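Local coordinates for hypothetical protein TTMA177 (PDB 2ZDJ) that is of unknown function, a small phage protein with an alpha-and-beta, cystatin-like fold, at residues D45-F57 with N61-K69. Residues are numbered along the deposited sequence; the frame is centred on the assembly and turned at random.
Sequences DGDYEEVWGIDSF and NFLEAYRLK
Gly53 faces Tyr66 where strands 50-54 and 64-67 run antiparallel, and the bare backbone of the glycine lets the tyrosine ring lie against it, over Gly53 O. The two residues form a hydrogen-bonded pair, Gly53 N to Tyr66 O and Tyr66 N to Gly53 O both 2.8 Å. With CG set between its own backbone N and carbonyl carbon (chi1 43°), the ring lies back over the neighbouring strand; Gly53 O stands over one face, offset toward the rim, 3.1 Å from Tyr66 CD1. Leu68 comes in beside the same backbone, its CD1 4.2 Å from Gly53 N. Past the glycine, Tyr66 OH donates a hydrogen bond to Asp55 OD2, modelled at 2.4 Å, shorter than usual, so its exact length is doubtful.

On the opposite face, Trp52 is the floor and Arg67 the bump: Arg67 CB stands 3.6 Å from the centroid of the six-membered indole ring, a CH-pi contact 10° off the normal. Bends at chi2 and chi3 carry the guanidinium onward, 21° from the indole plane, until NH1 rests 3.2 Å from Glu50 CG. NH1 forms a salt bridge with the C-terminal carboxylate, Lys69 OXT; Glu50 OE1, over the guanidinium face, is near only as an opposite charge. That oxygen accepts a hydrogen bond from Trp52 NE1, in the indole plane, and is also hydrogen-bonded to Tyr14 OH. At the chain terminus a classic beta bulge sets Leu68 and Lys69 both against Val51, whose O accepts from both backbone N atoms.

This hairpin lies inside the antiparallel sheet: strand 38-44 flanks 47-54, strand 4-6 flanks 64-67, Phe10 meets Trp52 edge-to-face, and helix 20-30 packs against Tyr48 and Leu68.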
# COMPACT_ATOMS: atom_id res chain seq x y z
N ASP A 45 5.48 12.12 -9.40
CA ASP A 45 6.73 12.79 -9.75
C ASP A 45 7.96 11.89 -9.55
O ASP A 45 8.92 12.27 -8.86
CB ASP A 45 6.89 14.07 -8.92
CG ASP A 45 5.87 15.16 -9.28
OD1 ASP A 45 5.80 16.17 -8.55
OD2 ASP A 45 5.14 15.00 -10.29
N GLY A 46 7.93 10.70 -10.13
CA GLY A 46 9.07 9.80 -10.00
C GLY A 46 9.38 9.26 -8.61
O GLY A 46 10.47 8.75 -8.37
N ASP A 47 8.43 9.37 -7.68
CA ASP A 47 8.64 8.86 -6.33
C ASP A 47 7.33 8.25 -5.85
O ASP A 47 6.32 8.32 -6.55
CB ASP A 47 9.07 10.01 -5.40
CG ASP A 47 9.86 9.53 -4.19
OD1 ASP A 47 9.79 8.33 -3.84
OD2 ASP A 47 10.54 10.37 -3.56
N TYR A 48 7.35 7.62 -4.68
CA TYR A 48 6.13 7.02 -4.12
C TYR A 48 5.49 8.10 -3.26
O TYR A 48 6.01 8.45 -2.21
CB TYR A 48 6.48 5.79 -3.27
CG TYR A 48 6.93 4.61 -4.09
CD1 TYR A 48 6.00 3.69 -4.56
CD2 TYR A 48 8.27 4.43 -4.44
CE1 TYR A 48 6.39 2.62 -5.36
CE2 TYR A 48 8.67 3.37 -5.24
CZ TYR A 48 7.73 2.46 -5.70
OH TYR A 48 8.10 1.42 -6.53
N GLU A 49 4.37 8.64 -3.72
CA GLU A 49 3.68 9.70 -2.98
C GLU A 49 2.90 9.14 -1.80
O GLU A 49 2.76 9.79 -0.76
CB GLU A 49 2.73 10.44 -3.92
CG GLU A 49 2.11 11.69 -3.31
CD GLU A 49 3.14 12.75 -2.98
OE1 GLU A 49 3.97 13.06 -3.87
OE2 GLU A 49 3.12 13.26 -1.84
N GLU A 50 2.36 7.94 -1.96
CA GLU A 50 1.62 7.29 -0.90
C GLU A 50 1.88 5.79 -0.92
O GLU A 50 2.14 5.20 -1.98
CB GLU A 50 0.10 7.53 -1.05
CG GLU A 50 -0.37 8.93 -0.66
CD GLU A 50 -1.87 9.14 -0.91
OE1 GLU A 50 -2.69 8.25 -0.59
OE2 GLU A 50 -2.24 10.21 -1.42
N VAL A 51 1.85 5.19 0.26
CA VAL A 51 2.02 3.75 0.38
C VAL A 51 1.06 3.26 1.47
O VAL A 51 1.08 3.74 2.60
CB VAL A 51 3.48 3.36 0.74
CG1 VAL A 51 3.60 1.86 0.90
CG2 VAL A 51 4.43 3.83 -0.36
N TRP A 52 0.19 2.33 1.10
CA TRP A 52 -0.77 1.78 2.06
C TRP A 52 -0.65 0.27 2.06
O TRP A 52 -0.37 -0.34 1.04
CB TRP A 52 -2.20 2.10 1.64
CG TRP A 52 -2.54 3.53 1.55
CD1 TRP A 52 -2.15 4.41 0.59
CD2 TRP A 52 -3.46 4.23 2.39
NE1 TRP A 52 -2.78 5.62 0.78
CE2 TRP A 52 -3.58 5.54 1.88
CE3 TRP A 52 -4.19 3.87 3.54
CZ2 TRP A 52 -4.42 6.50 2.47
CZ3 TRP A 52 -5.02 4.83 4.13
CH2 TRP A 52 -5.13 6.13 3.59
N GLY A 53 -0.91 -0.35 3.21
CA GLY A 53 -0.84 -1.80 3.24
C GLY A 53 -2.09 -2.46 3.78
O GLY A 53 -2.89 -1.84 4.49
N ILE A 54 -2.29 -3.71 3.39
CA ILE A 54 -3.39 -4.51 3.88
C ILE A 54 -2.71 -5.78 4.33
O ILE A 54 -1.71 -6.21 3.74
CB ILE A 54 -4.49 -4.82 2.80
CG1 ILE A 54 -3.94 -5.67 1.66
CG2 ILE A 54 -5.08 -3.52 2.28
CD1 ILE A 54 -3.18 -4.90 0.64
N ASP A 55 -3.21 -6.38 5.40
CA ASP A 55 -2.60 -7.58 5.94
C ASP A 55 -2.88 -8.85 5.13
O ASP A 55 -2.32 -9.91 5.42
CB ASP A 55 -3.03 -7.74 7.40
CG ASP A 55 -2.45 -6.63 8.28
OD1 ASP A 55 -3.11 -6.22 9.27
OD2 ASP A 55 -1.33 -6.17 7.98
N SER A 56 -3.71 -8.73 4.11
CA SER A 56 -4.03 -9.86 3.25
C SER A 56 -3.29 -9.75 1.90
O SER A 56 -3.03 -8.65 1.41
CB SER A 56 -5.54 -9.91 3.00
OG SER A 56 -5.88 -10.84 1.98
N PHE A 57 -2.95 -10.90 1.31
CA PHE A 57 -2.26 -10.91 0.02
C PHE A 57 -3.27 -10.60 -1.07
O PHE A 57 -2.96 -9.94 -2.07
CB PHE A 57 -1.65 -12.28 -0.26
CG PHE A 57 -0.87 -12.35 -1.53
CD1 PHE A 57 0.40 -11.77 -1.62
CD2 PHE A 57 -1.40 -12.96 -2.66
CE1 PHE A 57 1.12 -11.81 -2.82
CE2 PHE A 57 -0.69 -13.00 -3.86
CZ PHE A 57 0.58 -12.42 -3.94
N ASN A 61 -12.44 -5.68 -1.37
CA ASN A 61 -12.97 -4.34 -1.24
C ASN A 61 -13.30 -3.95 0.18
O ASN A 61 -13.29 -2.76 0.51
CB ASN A 61 -14.22 -4.15 -2.10
CG ASN A 61 -13.90 -3.99 -3.57
OD1 ASN A 61 -12.79 -3.59 -3.93
ND2 ASN A 61 -14.87 -4.27 -4.42
N PHE A 62 -13.61 -4.94 1.02
CA PHE A 62 -13.99 -4.66 2.40
C PHE A 62 -12.84 -4.56 3.39
O PHE A 62 -13.03 -4.16 4.53
CB PHE A 62 -15.03 -5.68 2.88
CG PHE A 62 -14.66 -7.11 2.62
CD1 PHE A 62 -13.71 -7.76 3.41
CD2 PHE A 62 -15.27 -7.83 1.60
CE1 PHE A 62 -13.38 -9.10 3.20
CE2 PHE A 62 -14.95 -9.18 1.37
CZ PHE A 62 -14.00 -9.81 2.17
N LEU A 63 -11.64 -4.91 2.95
CA LEU A 63 -10.48 -4.83 3.83
C LEU A 63 -10.13 -3.38 4.11
O LEU A 63 -10.40 -2.49 3.30
CB LEU A 63 -9.28 -5.52 3.20
CG LEU A 63 -9.33 -7.05 3.10
CD1 LEU A 63 -8.01 -7.56 2.53
CD2 LEU A 63 -9.57 -7.63 4.49
N GLU A 64 -9.53 -3.14 5.26
CA GLU A 64 -9.15 -1.80 5.63
C GLU A 64 -7.64 -1.63 5.52
O GLU A 64 -6.88 -2.28 6.24
CB GLU A 64 -9.61 -1.49 7.04
CG GLU A 64 -9.61 -0.02 7.34
CD GLU A 64 -10.10 0.30 8.74
OE1 GLU A 64 -9.37 0.00 9.71
OE2 GLU A 64 -11.23 0.83 8.86
N ALA A 65 -7.21 -0.76 4.63
CA ALA A 65 -5.80 -0.49 4.41
C ALA A 65 -5.30 0.55 5.38
O ALA A 65 -6.07 1.41 5.83
CB ALA A 65 -5.56 -0.02 2.96
N TYR A 66 -4.02 0.47 5.71
CA TYR A 66 -3.41 1.43 6.62
C TYR A 66 -2.27 2.15 5.92
O TYR A 66 -1.47 1.52 5.24
CB TYR A 66 -2.93 0.72 7.90
CG TYR A 66 -2.21 -0.60 7.69
CD1 TYR A 66 -2.92 -1.80 7.60
CD2 TYR A 66 -0.82 -0.65 7.64
CE1 TYR A 66 -2.24 -3.03 7.46
CE2 TYR A 66 -0.14 -1.86 7.50
CZ TYR A 66 -0.85 -3.04 7.42
OH TYR A 66 -0.15 -4.22 7.34
N ARG A 67 -2.21 3.47 6.09
CA ARG A 67 -1.19 4.30 5.45
C ARG A 67 0.19 4.19 6.10
O ARG A 67 0.33 4.37 7.31
CB ARG A 67 -1.65 5.76 5.44
CG ARG A 67 -0.54 6.76 5.23
CD ARG A 67 -0.56 7.42 3.86
NE ARG A 67 -1.45 8.57 3.82
CZ ARG A 67 -1.21 9.67 3.12
NH1 ARG A 67 -0.12 9.80 2.39
NH2 ARG A 67 -2.09 10.67 3.13
N LEU A 68 1.20 3.91 5.29
CA LEU A 68 2.56 3.76 5.78
C LEU A 68 3.43 4.92 5.34
O LEU A 68 4.50 5.16 5.88
CB LEU A 68 3.13 2.44 5.26
CG LEU A 68 2.35 1.24 5.80
CD1 LEU A 68 2.78 -0.05 5.13
CD2 LEU A 68 2.59 1.18 7.31
N LYS A 69 2.95 5.65 4.34
CA LYS A 69 3.64 6.82 3.83
C LYS A 69 2.62 7.64 3.04
O LYS A 69 1.73 7.01 2.44
CB LYS A 69 4.80 6.38 2.92
CG LYS A 69 5.79 7.47 2.57
CD LYS A 69 5.21 8.50 1.63
CE LYS A 69 6.25 9.54 1.25
NZ LYS A 69 7.45 8.92 0.63
OXT LYS A 69 2.73 8.89 3.02
O HOH W 1 -5.21 -4.89 6.32